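Local coordinates for type IV pilus biogenesis protein PilB (Streptococcus sanguinis, PDB 7B7P) that serves as a minor, bimodular pilin of type IV pili with a direct role in adhesion, carrying a metal-binding von Willebrand factor A-like module, at residues A30-L36 against A148-D154; N104-N110 against D125-L131; I286-Y290 against T343-I348; L297-V303 against T313-P317. One frame throughout, in Å; residues are numbered along the deposited sequence.

Contact 1 of 4, residues A30-L36 against A148-D154; sequences ATSIFIL and AIAYRTD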
# COMPACT_ATOMS: atom_id res chain seq x y z
N ALA A 30 10.75 6.30 -22.36
CA ALA A 30 9.68 5.61 -21.66
C ALA A 30 9.23 6.39 -20.44
O ALA A 30 10.05 6.94 -19.69
CB ALA A 30 10.11 4.21 -21.26
N THR A 31 7.92 6.46 -20.24
CA THR A 31 7.39 7.13 -19.07
C THR A 31 7.12 6.17 -17.91
O THR A 31 6.81 6.62 -16.81
CB THR A 31 6.12 7.91 -19.44
OG1 THR A 31 5.31 7.12 -20.32
CG2 THR A 31 6.50 9.22 -20.14
N SER A 32 7.26 4.86 -18.12
CA SER A 32 7.29 3.89 -17.03
C SER A 32 8.04 2.65 -17.51
O SER A 32 7.92 2.25 -18.67
CB SER A 32 5.89 3.51 -16.54
OG SER A 32 5.16 2.83 -17.55
N ILE A 33 8.82 2.06 -16.61
CA ILE A 33 9.71 0.95 -16.94
C ILE A 33 9.48 -0.16 -15.93
O ILE A 33 9.44 0.10 -14.72
CB ILE A 33 11.20 1.35 -16.90
CG1 ILE A 33 11.50 2.49 -17.86
CG2 ILE A 33 12.09 0.14 -17.20
CD1 ILE A 33 11.71 2.02 -19.25
N PHE A 34 9.38 -1.39 -16.42
CA PHE A 34 9.38 -2.58 -15.58
C PHE A 34 10.51 -3.48 -16.05
O PHE A 34 10.57 -3.84 -17.23
CB PHE A 34 8.03 -3.32 -15.67
CG PHE A 34 6.91 -2.62 -14.96
CD1 PHE A 34 6.23 -1.58 -15.58
CD2 PHE A 34 6.53 -2.99 -13.68
CE1 PHE A 34 5.20 -0.91 -14.93
CE2 PHE A 34 5.50 -2.33 -13.02
CZ PHE A 34 4.83 -1.29 -13.65
N ILE A 35 11.40 -3.85 -15.13
CA ILE A 35 12.37 -4.90 -15.41
C ILE A 35 11.72 -6.25 -15.13
O ILE A 35 11.11 -6.45 -14.07
CB ILE A 35 13.65 -4.71 -14.57
CG1 ILE A 35 14.30 -3.36 -14.88
CG2 ILE A 35 14.65 -5.80 -14.87
CD1 ILE A 35 15.76 -3.32 -14.49
N LEU A 36 11.86 -7.18 -16.07
CA LEU A 36 11.18 -8.47 -16.01
C LEU A 36 12.19 -9.62 -16.01
O LEU A 36 13.21 -9.56 -16.69
CB LEU A 36 10.24 -8.63 -17.19
CG LEU A 36 9.35 -7.42 -17.47
CD1 LEU A 36 8.46 -7.73 -18.64
CD2 LEU A 36 8.52 -7.05 -16.24
N ALA A 148 14.89 -8.66 -19.57
CA ALA A 148 13.95 -8.03 -20.47
C ALA A 148 13.32 -6.84 -19.77
O ALA A 148 13.39 -6.72 -18.55
CB ALA A 148 12.88 -9.01 -20.93
N ILE A 149 12.70 -5.98 -20.57
CA ILE A 149 12.08 -4.76 -20.09
C ILE A 149 10.71 -4.63 -20.74
O ILE A 149 10.51 -5.04 -21.89
CB ILE A 149 12.95 -3.49 -20.39
CG1 ILE A 149 13.98 -3.21 -19.29
CG2 ILE A 149 12.09 -2.27 -20.63
CD1 ILE A 149 15.08 -2.23 -19.71
N ALA A 150 9.77 -4.05 -20.00
CA ALA A 150 8.47 -3.63 -20.53
C ALA A 150 8.28 -2.16 -20.22
O ALA A 150 8.63 -1.70 -19.13
CB ALA A 150 7.35 -4.46 -19.92
N TYR A 151 7.72 -1.42 -21.17
CA TYR A 151 7.69 0.03 -21.04
C TYR A 151 6.51 0.62 -21.79
O TYR A 151 5.94 -0.01 -22.68
CB TYR A 151 8.98 0.66 -21.57
CG TYR A 151 9.13 0.54 -23.07
CD1 TYR A 151 9.54 -0.65 -23.64
CD2 TYR A 151 8.86 1.62 -23.91
CE1 TYR A 151 9.69 -0.78 -25.01
CE2 TYR A 151 9.00 1.51 -25.30
CZ TYR A 151 9.42 0.30 -25.83
OH TYR A 151 9.57 0.14 -27.19
N ARG A 152 6.19 1.85 -21.44
CA ARG A 152 5.26 2.67 -22.20
C ARG A 152 5.86 4.06 -22.39
O ARG A 152 6.71 4.50 -21.62
CB ARG A 152 3.90 2.78 -21.49
CG ARG A 152 3.06 1.52 -21.58
CD ARG A 152 1.77 1.65 -20.78
NE ARG A 152 0.89 2.67 -21.33
CZ ARG A 152 0.10 2.48 -22.38
NH1 ARG A 152 0.09 1.31 -23.01
NH2 ARG A 152 -0.66 3.47 -22.81
N THR A 153 5.39 4.73 -23.44
CA THR A 153 5.82 6.09 -23.75
C THR A 153 4.75 7.13 -23.50
O THR A 153 5.03 8.33 -23.59
CB THR A 153 6.28 6.16 -25.22
OG1 THR A 153 5.42 5.34 -26.02
CG2 THR A 153 7.70 5.64 -25.34
N ASP A 154 3.53 6.71 -23.17
CA ASP A 154 2.38 7.55 -22.86
C ASP A 154 1.68 6.93 -21.66
O ASP A 154 1.75 5.71 -21.47
CB ASP A 154 1.42 7.64 -24.06
CG ASP A 154 1.27 6.30 -24.80
OD1 ASP A 154 2.16 5.42 -24.67
OD2 ASP A 154 0.27 6.14 -25.53
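Leu36 and Ala150 form the apolar middle of one sheet face, with Leu36 CD1 3.7 Å from Ala150 CB and the Phe34 side chain alongside. On the other face Ile33 CD1 lies 3.8 Å from Tyr151 CB, and Ile35 CG1 lies 4.4 Å from Ile149 CG1. These side chains project from adjacent antiparallel strands, 32-36 and 148-152, whose axes approach to 4.7 Å within the mixed sheet of the pilin module. Phe34 N to Ala150 O (2.8 Å), Ala150 N to Phe34 O (2.9 Å) and Leu36 N to Ala148 O (3.0 Å) hold the register. Beyond Phe34 the ring of Phe137 stacks and Trp52 adds an edge-to-face contact. Toward the start of strand 32-36 the pairing is interrupted by a classic beta bulge, Thr31 and Ser32 both facing Arg152. Arg152 N donates to Ser32 O at 3.3 Å, while Arg152 O accepts from Thr31 N at 2.7 Å and from Thr31 OG1 at 3.2 Å. The Arg152 guanidinium turns away to the carbonyls of Glu51 and Pro155.

Contact 2 of 4, residues N104-N110 against D125-L131; sequences NRLISYN and DTAISAL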
# COMPACT_ATOMS: atom_id res chain seq x y z
N ASN A 104 17.87 11.72 -11.29
CA ASN A 104 17.70 10.73 -12.34
C ASN A 104 17.97 9.34 -11.77
O ASN A 104 18.96 9.14 -11.07
CB ASN A 104 18.65 10.95 -13.53
CG ASN A 104 18.44 12.29 -14.22
OD1 ASN A 104 18.83 13.34 -13.69
ND2 ASN A 104 17.89 12.26 -15.42
N ARG A 105 17.10 8.40 -12.10
CA ARG A 105 17.35 7.01 -11.76
C ARG A 105 18.32 6.41 -12.76
O ARG A 105 18.25 6.69 -13.96
CB ARG A 105 16.04 6.21 -11.75
CG ARG A 105 15.32 6.22 -10.42
CD ARG A 105 15.93 5.22 -9.42
NE ARG A 105 15.54 5.55 -8.05
CZ ARG A 105 16.18 5.17 -6.95
NH1 ARG A 105 17.28 4.42 -7.03
NH2 ARG A 105 15.72 5.54 -5.76
N LEU A 106 19.24 5.60 -12.26
CA LEU A 106 20.23 4.95 -13.10
C LEU A 106 19.81 3.54 -13.48
O LEU A 106 19.07 2.87 -12.75
CB LEU A 106 21.59 4.90 -12.40
CG LEU A 106 22.13 6.30 -12.10
CD1 LEU A 106 23.50 6.21 -11.51
CD2 LEU A 106 22.13 7.14 -13.38
N ILE A 107 20.29 3.10 -14.64
CA ILE A 107 20.09 1.74 -15.11
C ILE A 107 21.41 1.22 -15.66
O ILE A 107 22.22 1.98 -16.21
CB ILE A 107 18.98 1.67 -16.18
CG1 ILE A 107 18.63 0.23 -16.51
CG2 ILE A 107 19.39 2.40 -17.44
CD1 ILE A 107 17.50 0.13 -17.52
N SER A 108 21.64 -0.08 -15.50
CA SER A 108 22.82 -0.70 -16.07
C SER A 108 22.39 -1.74 -17.10
O SER A 108 21.41 -2.47 -16.90
CB SER A 108 23.71 -1.32 -14.99
OG SER A 108 23.50 -2.70 -14.87
N TYR A 109 23.10 -1.75 -18.22
CA TYR A 109 22.89 -2.71 -19.28
C TYR A 109 24.06 -3.67 -19.34
O TYR A 109 25.21 -3.28 -19.12
CB TYR A 109 22.76 -2.02 -20.63
CG TYR A 109 21.72 -0.95 -20.73
CD1 TYR A 109 20.37 -1.23 -20.52
CD2 TYR A 109 22.08 0.34 -21.09
CE1 TYR A 109 19.41 -0.24 -20.65
CE2 TYR A 109 21.14 1.34 -21.22
CZ TYR A 109 19.80 1.05 -21.00
OH TYR A 109 18.87 2.06 -21.12
N ASN A 110 23.76 -4.92 -19.64
CA ASN A 110 24.76 -5.95 -19.92
C ASN A 110 24.38 -6.59 -21.24
O ASN A 110 23.20 -6.91 -21.46
CB ASN A 110 24.81 -6.98 -18.79
CG ASN A 110 25.93 -7.98 -18.98
OD1 ASN A 110 25.98 -8.70 -19.98
ND2 ASN A 110 26.84 -8.04 -18.01
N ASP A 125 30.28 -5.53 -20.38
CA ASP A 125 29.97 -6.16 -19.10
C ASP A 125 28.95 -5.35 -18.33
O ASP A 125 28.02 -5.90 -17.72
CB ASP A 125 31.25 -6.34 -18.28
CG ASP A 125 31.85 -7.73 -18.41
OD1 ASP A 125 31.07 -8.70 -18.56
OD2 ASP A 125 33.10 -7.86 -18.38
N THR A 126 29.09 -4.03 -18.34
CA THR A 126 28.12 -3.18 -17.68
C THR A 126 28.28 -1.75 -18.17
O THR A 126 29.39 -1.22 -18.19
CB THR A 126 28.28 -3.27 -16.15
OG1 THR A 126 27.69 -4.50 -15.70
CG2 THR A 126 27.63 -2.08 -15.45
N ALA A 127 27.18 -1.14 -18.59
CA ALA A 127 27.17 0.26 -19.00
C ALA A 127 26.05 0.98 -18.26
O ALA A 127 24.90 0.55 -18.31
CB ALA A 127 26.98 0.39 -20.52
N ILE A 128 26.40 2.05 -17.57
CA ILE A 128 25.45 2.84 -16.81
C ILE A 128 24.83 3.90 -17.72
O ILE A 128 25.56 4.64 -18.39
CB ILE A 128 26.13 3.51 -15.60
CG1 ILE A 128 26.42 2.48 -14.51
CG2 ILE A 128 25.28 4.67 -15.06
CD1 ILE A 128 25.19 1.85 -13.92
N SER A 129 23.51 3.97 -17.74
CA SER A 129 22.79 5.07 -18.36
C SER A 129 21.82 5.67 -17.33
O SER A 129 21.70 5.20 -16.20
CB SER A 129 22.06 4.62 -19.63
OG SER A 129 21.38 5.71 -20.24
N ALA A 130 21.13 6.72 -17.73
CA ALA A 130 20.16 7.36 -16.85
C ALA A 130 18.81 7.37 -17.54
O ALA A 130 18.74 7.47 -18.77
CB ALA A 130 20.60 8.79 -16.50
N LEU A 131 17.75 7.25 -16.75
CA LEU A 131 16.38 7.27 -17.26
C LEU A 131 15.76 8.64 -17.07
O LEU A 131 16.23 9.46 -16.28
CB LEU A 131 15.52 6.22 -16.55
CG LEU A 131 16.19 4.86 -16.37
CD1 LEU A 131 15.52 4.10 -15.27
CD2 LEU A 131 16.13 4.10 -17.68
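Tyr109 lays its ring beside Ser129, with Tyr109 CE2 3.8 Å from Ser129 CB, on the face of the hairpin that also carries Ile107 and Ala127. Further along this side Leu131, which has the largest covered area in the contact, brings its CD2 to 3.7 Å from Ile107 CG2. The opposite face is lined by Leu106, Ser108, Ile128 and Ala130: Leu106 CD2 sits 3.8 Å from Ala130 CB, and Ser108 CB 3.7 Å from Ile128 CD1. Between the two faces runs regular antiparallel pairing. Ile107 and Ser129 form a hydrogen-bonded pair, with Ile107 N to Ser129 O at 3.0 Å and Ser129 N to Ile107 O at 2.8 Å. Tyr109 and Ala127 do the same through Tyr109 N to Ala127 O (2.9 Å) and Ala127 N to Tyr109 O (3.0 Å). Leu131 N to Arg105 O, 2.9 Å, carries the pairing past the last strand residue, where Asn104 ND2 adds a weak bond to Leu131 O at 3.4 Å. The hairpin supplies two strands of the three-stranded antiparallel sheet of the pilin module. Strand 92-101 flanks 104-112 on its other edge, and helix 9-27 packs against the Tyr109 face, where Met20 and Val27 touch it and Asp24 accepts hydrogen bonds from both Tyr109 OH and Ser129 OG.

Contact 3 of 4, residues I286-Y290 against T343-I348; sequences IPNAY and TRENSI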
# COMPACT_ATOMS: atom_id res chain seq x y z
N ILE A 286 -4.14 2.16 24.30
CA ILE A 286 -4.19 0.71 24.46
C ILE A 286 -5.61 0.22 24.18
O ILE A 286 -6.58 0.77 24.74
CB ILE A 286 -3.76 0.31 25.85
CG1 ILE A 286 -2.39 0.92 26.22
CG2 ILE A 286 -3.78 -1.21 25.98
CD1 ILE A 286 -2.18 0.87 27.75
N PRO A 287 -5.78 -0.81 23.35
CA PRO A 287 -7.10 -1.43 23.19
C PRO A 287 -7.70 -1.83 24.53
O PRO A 287 -7.06 -2.49 25.35
CB PRO A 287 -6.81 -2.65 22.32
CG PRO A 287 -5.58 -2.29 21.56
CD PRO A 287 -4.75 -1.46 22.52
N ASN A 288 -8.94 -1.41 24.77
CA ASN A 288 -9.54 -1.70 26.07
C ASN A 288 -11.04 -1.89 25.97
O ASN A 288 -11.73 -1.70 26.98
CB ASN A 288 -9.24 -0.56 27.10
CG ASN A 288 -9.83 0.78 26.67
OD1 ASN A 288 -10.34 0.94 25.54
ND2 ASN A 288 -9.80 1.73 27.57
N ALA A 289 -11.58 -2.21 24.80
CA ALA A 289 -13.01 -2.40 24.64
C ALA A 289 -13.27 -3.36 23.48
O ALA A 289 -12.48 -3.46 22.55
CB ALA A 289 -13.73 -1.05 24.43
N TYR A 290 -14.40 -4.06 23.56
CA TYR A 290 -14.83 -4.99 22.51
C TYR A 290 -16.33 -5.17 22.65
O TYR A 290 -16.92 -4.84 23.68
CB TYR A 290 -14.08 -6.33 22.59
CG TYR A 290 -14.18 -7.01 23.97
CD1 TYR A 290 -13.29 -6.70 25.00
CD2 TYR A 290 -15.19 -7.93 24.25
CE1 TYR A 290 -13.40 -7.29 26.25
CE2 TYR A 290 -15.31 -8.52 25.48
CZ TYR A 290 -14.43 -8.20 26.48
OH TYR A 290 -14.56 -8.79 27.72
N THR A 343 -8.83 -8.05 29.46
CA THR A 343 -9.60 -7.15 28.61
C THR A 343 -8.77 -6.66 27.43
O THR A 343 -9.28 -6.49 26.32
CB THR A 343 -10.11 -5.97 29.43
OG1 THR A 343 -10.71 -6.47 30.63
CG2 THR A 343 -11.12 -5.13 28.63
N ARG A 344 -7.47 -6.41 27.66
CA ARG A 344 -6.63 -5.93 26.57
C ARG A 344 -6.51 -7.02 25.52
O ARG A 344 -6.77 -6.78 24.33
CB ARG A 344 -5.26 -5.50 27.11
CG ARG A 344 -4.28 -5.02 26.03
CD ARG A 344 -2.89 -4.67 26.59
NE ARG A 344 -2.18 -5.83 27.14
CZ ARG A 344 -2.07 -6.08 28.44
NH1 ARG A 344 -2.64 -5.26 29.33
NH2 ARG A 344 -1.42 -7.15 28.85
N GLU A 345 -6.18 -8.23 25.95
CA GLU A 345 -6.15 -9.38 25.07
C GLU A 345 -7.47 -9.56 24.30
O GLU A 345 -7.45 -9.79 23.09
CB GLU A 345 -5.80 -10.64 25.89
CG GLU A 345 -5.99 -11.95 25.13
CD GLU A 345 -5.21 -12.00 23.80
OE1 GLU A 345 -4.12 -11.38 23.70
OE2 GLU A 345 -5.68 -12.67 22.85
N ASN A 346 -8.62 -9.43 24.98
CA ASN A 346 -9.90 -9.62 24.28
C ASN A 346 -10.16 -8.51 23.27
O ASN A 346 -10.79 -8.75 22.22
CB ASN A 346 -11.07 -9.69 25.28
CG ASN A 346 -11.09 -10.98 26.10
OD1 ASN A 346 -10.56 -12.00 25.67
ND2 ASN A 346 -11.71 -10.95 27.26
N SER A 347 -9.71 -7.30 23.56
CA SER A 347 -9.88 -6.18 22.64
C SER A 347 -9.04 -6.36 21.38
O SER A 347 -9.47 -6.02 20.27
CB SER A 347 -9.54 -4.88 23.35
OG SER A 347 -9.80 -3.78 22.49
N ILE A 348 -7.82 -6.88 21.54
CA ILE A 348 -6.96 -7.10 20.40
C ILE A 348 -7.47 -8.29 19.58
O ILE A 348 -7.44 -8.27 18.35
CB ILE A 348 -5.51 -7.30 20.88
CG1 ILE A 348 -4.94 -5.97 21.37
CG2 ILE A 348 -4.62 -7.88 19.78
CD1 ILE A 348 -3.58 -6.07 22.04
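Ile286 starts the contact by setting its CG2 3.6 Å from Arg344 CD, against the aliphatic part of that side chain. Pro287 follows with its ring directed at the helix: Pro287 CG is 3.7 Å from Ile348 CG1 and Pro287 CB 3.2 Å from Ser347 OG. At Asn288 the side chain points away from the helix, and its OD1 accepts a hydrogen bond from Thr256 N. The Asn288 side chain lies about 6 Å from a bound magnesium ion, so this loop borders the metal site of the von Willebrand factor A-like module. Ala289 offers its carbonyl instead, and Ser347 OG donates to Ala289 O at 2.7 Å, tying the helix to the strand backbone. Tyr290 then lays its ring against one turn of the helix: Asn346 CB lies over its ring in a CH-pi contact, 3.8 Å from the centroid, while Thr343 CG2 meets the ring edge. Helix 341-358 thus packs against the entry to strand 289-291, which pairs with strand 332-335, while Pro258 of helix 258-270 touches both Pro287 and Ser347.

Contact 4 of 4, residues L297-V303 against T313-P317; sequences LYAGNRV and TFNNP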
# COMPACT_ATOMS: atom_id res chain seq x y z
N LEU A 297 -24.63 -13.24 26.31
CA LEU A 297 -25.44 -12.75 27.44
C LEU A 297 -26.19 -13.92 28.09
O LEU A 297 -27.39 -14.11 27.91
CB LEU A 297 -26.41 -11.68 26.97
CG LEU A 297 -25.82 -10.46 26.28
CD1 LEU A 297 -26.84 -9.32 26.20
CD2 LEU A 297 -24.57 -10.03 27.02
N TYR A 298 -25.46 -14.70 28.88
CA TYR A 298 -26.03 -15.81 29.63
C TYR A 298 -25.44 -15.80 31.02
O TYR A 298 -24.36 -15.24 31.26
CB TYR A 298 -25.77 -17.17 28.93
CG TYR A 298 -24.30 -17.59 28.78
CD1 TYR A 298 -23.64 -18.27 29.81
CD2 TYR A 298 -23.59 -17.31 27.61
CE1 TYR A 298 -22.30 -18.65 29.68
CE2 TYR A 298 -22.25 -17.70 27.46
CZ TYR A 298 -21.60 -18.36 28.50
OH TYR A 298 -20.27 -18.74 28.36
N ALA A 299 -26.18 -16.42 31.96
CA ALA A 299 -25.65 -16.93 33.22
C ALA A 299 -24.67 -16.02 33.93
O ALA A 299 -24.95 -14.85 34.17
CB ALA A 299 -24.96 -18.28 33.00
N GLY A 300 -23.51 -16.57 34.29
CA GLY A 300 -22.47 -15.77 34.90
C GLY A 300 -21.35 -15.49 33.93
O GLY A 300 -20.17 -15.65 34.25
N ASN A 301 -21.71 -15.12 32.70
CA ASN A 301 -20.68 -14.81 31.72
C ASN A 301 -20.19 -13.38 31.86
O ASN A 301 -18.98 -13.13 31.78
CB ASN A 301 -21.21 -15.05 30.31
CG ASN A 301 -20.10 -15.16 29.29
OD1 ASN A 301 -18.96 -15.52 29.62
ND2 ASN A 301 -20.42 -14.84 28.05
N ARG A 302 -21.11 -12.44 32.08
CA ARG A 302 -20.80 -11.03 32.23
C ARG A 302 -20.55 -10.73 33.70
O ARG A 302 -21.44 -10.90 34.53
CB ARG A 302 -21.94 -10.17 31.68
CG ARG A 302 -21.79 -8.67 31.82
CD ARG A 302 -23.04 -8.03 31.27
NE ARG A 302 -22.95 -6.58 31.14
CZ ARG A 302 -23.15 -5.73 32.15
NH1 ARG A 302 -23.44 -6.18 33.36
NH2 ARG A 302 -23.06 -4.43 31.94
N VAL A 303 -19.33 -10.31 34.02
CA VAL A 303 -19.00 -9.86 35.37
C VAL A 303 -18.82 -8.35 35.35
O VAL A 303 -18.00 -7.82 34.58
CB VAL A 303 -17.78 -10.60 35.93
CG1 VAL A 303 -16.69 -10.63 34.92
CG2 VAL A 303 -17.31 -9.93 37.20
N THR A 313 -16.36 -7.30 32.08
CA THR A 313 -15.68 -8.28 31.27
C THR A 313 -16.58 -9.50 31.07
O THR A 313 -17.54 -9.74 31.81
CB THR A 313 -14.33 -8.63 31.90
OG1 THR A 313 -13.76 -9.78 31.25
CG2 THR A 313 -14.46 -8.83 33.42
N PHE A 314 -16.28 -10.25 30.01
CA PHE A 314 -16.98 -11.49 29.72
C PHE A 314 -16.00 -12.65 29.88
O PHE A 314 -14.93 -12.64 29.26
CB PHE A 314 -17.60 -11.47 28.33
CG PHE A 314 -18.74 -10.48 28.19
CD1 PHE A 314 -18.49 -9.13 27.92
CD2 PHE A 314 -20.05 -10.90 28.33
CE1 PHE A 314 -19.55 -8.22 27.80
CE2 PHE A 314 -21.11 -9.99 28.20
CZ PHE A 314 -20.86 -8.66 27.95
N ASN A 315 -16.37 -13.61 30.75
CA ASN A 315 -15.55 -14.80 30.97
C ASN A 315 -15.31 -15.55 29.67
O ASN A 315 -14.18 -15.97 29.38
CB ASN A 315 -16.21 -15.72 32.00
CG ASN A 315 -16.24 -15.11 33.40
OD1 ASN A 315 -15.28 -14.45 33.82
ND2 ASN A 315 -17.33 -15.35 34.13
N ASN A 316 -16.36 -15.73 28.87
CA ASN A 316 -16.27 -16.35 27.55
C ASN A 316 -16.80 -15.35 26.52
O ASN A 316 -18.01 -15.29 26.28
CB ASN A 316 -17.04 -17.67 27.48
CG ASN A 316 -17.21 -18.18 26.02
OD1 ASN A 316 -18.33 -18.48 25.57
ND2 ASN A 316 -16.09 -18.26 25.28
N PRO A 317 -15.95 -14.55 25.91
CA PRO A 317 -16.45 -13.62 24.89
C PRO A 317 -16.83 -14.36 23.62
O PRO A 317 -16.13 -15.25 23.16
CB PRO A 317 -15.26 -12.68 24.64
CG PRO A 317 -14.28 -12.97 25.74
CD PRO A 317 -14.51 -14.40 26.13
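This is the open end of a beta hairpin at the protein surface, formed by strands 302-305 and 311-314 within a small antiparallel four-stranded sheet, together with the loops that enter and leave it. Val303 and Thr313 make a hydrogen-bonded pair, with Val303 N to Thr313 O at 2.9 Å and Thr313 N to Val303 O at 3.0 Å. Their side chains share one face, Val303 CG1 standing only 3.2 Å from Thr313 CG2. Arg302 and Phe314 follow as a non-hydrogen-bonded pair on the other face, where Arg302 CB approaches Phe314 CE2 to 3.6 Å and Leu297 CD2 reaches the edge of the same ring. Past the strands, Asn315 N still bonds to Asn301 O at 2.8 Å, and Asn315 ND2 makes a weak bond to Gly300 O at 2.9 Å. The Asn301 side chain, which also donates to Ala296 O, extends the pairing into the loop in place of backbone: Asn301 OD1 accepts from Asn316 N at 2.7 Å, and Asn301 ND2 donates to Asn316 O at 3.0 Å.

The four contacts fall into two pairs at opposite sides of the chain's centre, in keeping with a bimodular pilin. Contact 2 is nested in the loop closed by contact 1; their centres are 14 Å apart, and the two sheets meet where Ile149 CD1 packs 4.0 Å from Ile107 CD1. Both follow helix 9-27 in the chain. Contacts 3 and 4 come later, 4 nested inside 3 with centres 15 Å apart, and both reach the sheet containing strands 289-291 and 302-305; Tyr290 OH lies 3.2 Å from Phe314 N, a probable hydrogen bond. Centres of contacts 1 and 3 are about 48 Å apart, so the contact beside the magnesium site lies far from the paired strands of contact 1.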